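Local coordinates for protein histone acetyltransferase (Trypanosoma brucei brucei, PDB 6IF4) that probably acetylates lysines of histones as a MYST-family acetyltransferase, the piece here being its small presumed Tudor domain of the Tudor-knot type, at residues 10-15 / 50-55. Numbering follows the deposited sequence.
Sequences VYATLH and RWLPGS
L52 and A12 meet through methyl groups: CD1 of L52 comes within 4.1 Å of CB of A12, and the same CD1 lies 4.0 Å from the backbone O of T13. L52 reaches across with CG anti to its carbonyl carbon (chi1 -63°), and chi2 171° carries CD1 out anti to CA, toward A12. This is the apolar, inner part, and A12 is buried there.

In the other half, L14 sends CD1 over the centre of one face of the R50 guanidinium, 3.6 Å above its plane; CZ and NH2 of R50 both lie 3.7 Å from CD1 of L14. The two side chains cross at about a right angle, and the bend of the arginine at chi3 (82°) helps turn the flat group to that methyl. NE of R50 is hydrogen-bonded to the backbone O of M48, which probably helps hold the group in this orientation. The looser, solvent side lies toward exposed H15, whose NE2 stays 4.9 Å from NH1 of R50.

In all, 173 Å² is buried between two segments whose strands are not neighbours in the sheet. In this small SH3-like barrel, whose antiparallel sheet curls round, 35-41 and 18-28 come between 50-53 and 9-13; Y41 touches L14, R50 and L52 and hydrogen-bonds through its OH to O of T13, while L57 of strand 57-59 packs against A12.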
ATOM      1  N   VAL B  10       1.384   1.627   7.285  1.00 17.22           N
ATOM      2  CA  VAL B  10       1.236   0.203   7.017  1.00 13.71           C
ATOM      3  C   VAL B  10       2.618  -0.409   6.834  1.00 18.15           C
ATOM      4  O   VAL B  10       3.632   0.287   6.762  1.00 19.63           O
ATOM      5  CB  VAL B  10       0.378  -0.068   5.762  1.00 16.00           C
ATOM      6  CG1 VAL B  10      -1.041   0.478   5.931  1.00 13.91           C
ATOM      7  CG2 VAL B  10       1.051   0.522   4.534  1.00 17.00           C
ATOM      8  N   TYR B  11       2.641  -1.736   6.777  1.00 15.65           N
ATOM      9  CA  TYR B  11       3.764  -2.488   6.245  1.00 14.63           C
ATOM     10  C   TYR B  11       3.362  -3.017   4.878  1.00 16.70           C
ATOM     11  O   TYR B  11       2.252  -3.530   4.708  1.00 17.89           O
ATOM     12  CB  TYR B  11       4.152  -3.653   7.157  1.00 17.45           C
ATOM     13  CG  TYR B  11       4.849  -3.251   8.439  1.00 22.72           C
ATOM     14  CD1 TYR B  11       6.163  -2.802   8.428  1.00 16.59           C
ATOM     15  CD2 TYR B  11       4.194  -3.332   9.659  1.00 28.32           C
ATOM     16  CE1 TYR B  11       6.804  -2.438   9.600  1.00 17.88           C
ATOM     17  CE2 TYR B  11       4.826  -2.970  10.836  1.00 29.02           C
ATOM     18  CZ  TYR B  11       6.128  -2.525  10.800  1.00 22.50           C
ATOM     19  OH  TYR B  11       6.756  -2.163  11.972  1.00 30.95           O
ATOM     20  N   ALA B  12       4.257  -2.887   3.908  1.00 13.05           N
ATOM     21  CA  ALA B  12       3.979  -3.304   2.543  1.00 12.56           C
ATOM     22  C   ALA B  12       5.105  -4.193   2.046  1.00 14.30           C
ATOM     23  O   ALA B  12       6.283  -3.915   2.290  1.00 18.73           O
ATOM     24  CB  ALA B  12       3.812  -2.100   1.608  1.00 12.19           C
ATOM     25  N   THR B  13       4.740  -5.272   1.362  1.00 14.75           N
ATOM     26  CA  THR B  13       5.754  -6.130   0.779  1.00 15.14           C
ATOM     27  C   THR B  13       6.449  -5.415  -0.373  1.00 22.93           C
ATOM     28  O   THR B  13       5.847  -4.623  -1.106  1.00 17.72           O
ATOM     29  CB  THR B  13       5.151  -7.445   0.283  1.00 18.57           C
ATOM     30  OG1 THR B  13       4.156  -7.174  -0.711  1.00 15.84           O
ATOM     31  CG2 THR B  13       4.527  -8.212   1.435  1.00 16.59           C
ATOM     32  N   LEU B  14       7.731  -5.717  -0.530  1.00 19.74           N
ATOM     33  CA  LEU B  14       8.511  -5.191  -1.644  1.00 22.44           C
ATOM     34  C   LEU B  14       9.636  -6.185  -1.867  1.00 22.09           C
ATOM     35  O   LEU B  14      10.568  -6.252  -1.059  1.00 27.98           O
ATOM     36  CB  LEU B  14       9.052  -3.798  -1.333  1.00 24.07           C
ATOM     37  CG  LEU B  14      10.129  -3.240  -2.266  1.00 23.97           C
ATOM     38  CD1 LEU B  14       9.580  -3.067  -3.669  1.00 25.50           C
ATOM     39  CD2 LEU B  14      10.671  -1.919  -1.728  1.00 26.01           C
ATOM     40  N   HIS B  15       9.535  -6.961  -2.944  1.00 31.49           N
ATOM     41  CA  HIS B  15      10.477  -8.043  -3.207  1.00 39.34           C
ATOM     42  C   HIS B  15      10.528  -9.006  -2.022  1.00 42.20           C
ATOM     43  O   HIS B  15      11.586  -9.286  -1.451  1.00 35.41           O
ATOM     44  CB  HIS B  15      11.853  -7.491  -3.567  1.00 46.18           C
ATOM     45  CG  HIS B  15      11.834  -6.595  -4.765  1.00 48.76           C
ATOM     46  ND1 HIS B  15      12.208  -5.269  -4.711  1.00 48.39           N
ATOM     47  CD2 HIS B  15      11.471  -6.831  -6.048  1.00 49.99           C
ATOM     48  CE1 HIS B  15      12.084  -4.731  -5.910  1.00 49.82           C
ATOM     49  NE2 HIS B  15      11.638  -5.657  -6.740  1.00 49.97           N
ATOM     50  N   ARG B  50       4.128   2.226  -5.589  1.00 18.43           N
ATOM     51  CA  ARG B  50       3.384   1.315  -6.469  1.00 22.79           C
ATOM     52  C   ARG B  50       1.981   1.022  -5.962  1.00 20.58           C
ATOM     53  O   ARG B  50       1.688   1.255  -4.848  1.00 12.97           O
ATOM     54  CB  ARG B  50       4.089  -0.032  -6.594  1.00 18.85           C
ATOM     55  CG  ARG B  50       4.512  -0.668  -5.298  1.00 40.58           C
ATOM     56  CD  ARG B  50       5.491  -1.782  -5.622  1.00 38.31           C
ATOM     57  NE  ARG B  50       6.773  -1.150  -5.807  1.00 47.83           N
ATOM     58  CZ  ARG B  50       7.782  -1.594  -6.511  1.00 55.88           C
ATOM     59  NH1 ARG B  50       7.704  -2.720  -7.179  1.00 45.85           N
ATOM     60  NH2 ARG B  50       8.888  -0.896  -6.553  1.00 68.98           N
ATOM     61  N   TRP B  51       1.181   0.548  -6.889  1.00 19.67           N
ATOM     62  CA  TRP B  51      -0.168   0.109  -6.565  1.00 16.03           C
ATOM     63  C   TRP B  51      -0.125  -1.327  -6.053  1.00 19.63           C
ATOM     64  O   TRP B  51       0.493  -2.194  -6.676  1.00 19.95           O
ATOM     65  CB  TRP B  51      -1.074   0.209  -7.790  1.00 15.13           C
ATOM     66  CG  TRP B  51      -1.396   1.613  -8.184  1.00 21.32           C
ATOM     67  CD1 TRP B  51      -0.772   2.357  -9.141  1.00 17.36           C
ATOM     68  CD2 TRP B  51      -2.421   2.446  -7.632  1.00 15.98           C
ATOM     69  NE1 TRP B  51      -1.345   3.601  -9.221  1.00 16.49           N
ATOM     70  CE2 TRP B  51      -2.361   3.683  -8.304  1.00 15.51           C
ATOM     71  CE3 TRP B  51      -3.386   2.267  -6.634  1.00 19.93           C
ATOM     72  CZ2 TRP B  51      -3.227   4.735  -8.012  1.00 17.41           C
ATOM     73  CZ3 TRP B  51      -4.244   3.313  -6.345  1.00 23.63           C
ATOM     74  CH2 TRP B  51      -4.157   4.531  -7.030  1.00 17.30           C
ATOM     75  N   LEU B  52      -0.775  -1.579  -4.923  1.00 19.36           N
ATOM     76  CA  LEU B  52      -0.787  -2.915  -4.340  1.00 19.92           C
ATOM     77  C   LEU B  52      -2.171  -3.264  -3.857  1.00 17.70           C
ATOM     78  O   LEU B  52      -2.942  -2.381  -3.442  1.00 18.80           O
ATOM     79  CB  LEU B  52       0.203  -3.028  -3.169  1.00 16.15           C
ATOM     80  CG  LEU B  52       1.681  -2.819  -3.498  1.00 23.77           C
ATOM     81  CD1 LEU B  52       2.508  -2.747  -2.222  1.00 13.99           C
ATOM     82  CD2 LEU B  52       2.180  -3.929  -4.410  1.00 18.37           C
ATOM     83  N   PRO B  53      -2.551  -4.542  -3.891  1.00 15.70           N
ATOM     84  CA  PRO B  53      -3.791  -4.982  -3.265  1.00 13.80           C
ATOM     85  C   PRO B  53      -3.622  -5.087  -1.753  1.00 16.39           C
ATOM     86  O   PRO B  53      -2.514  -5.024  -1.216  1.00 16.12           O
ATOM     87  CB  PRO B  53      -4.037  -6.352  -3.895  1.00 22.26           C
ATOM     88  CG  PRO B  53      -2.662  -6.867  -4.158  1.00 16.01           C
ATOM     89  CD  PRO B  53      -1.832  -5.663  -4.533  1.00 14.37           C
ATOM     90  N   GLY B  54      -4.755  -5.249  -1.067  1.00 21.61           N
ATOM     91  CA  GLY B  54      -4.718  -5.360   0.382  1.00 22.71           C
ATOM     92  C   GLY B  54      -3.927  -6.558   0.873  1.00 17.77           C
ATOM     93  O   GLY B  54      -3.388  -6.535   1.983  1.00 15.56           O
ATOM     94  N   SER B  55      -3.832  -7.612   0.052  1.00 15.38           N
ATOM     95  CA  SER B  55      -3.110  -8.821   0.444  1.00 21.59           C
ATOM     96  C   SER B  55      -1.620  -8.579   0.634  1.00 20.46           C
ATOM     97  O   SER B  55      -0.937  -9.427   1.217  1.00 17.40           O
ATOM     98  CB  SER B  55      -3.328  -9.926  -0.593  1.00 23.36           C
ATOM     99  OG  SER B  55      -3.123  -9.446  -1.907  1.00 19.53           O
TER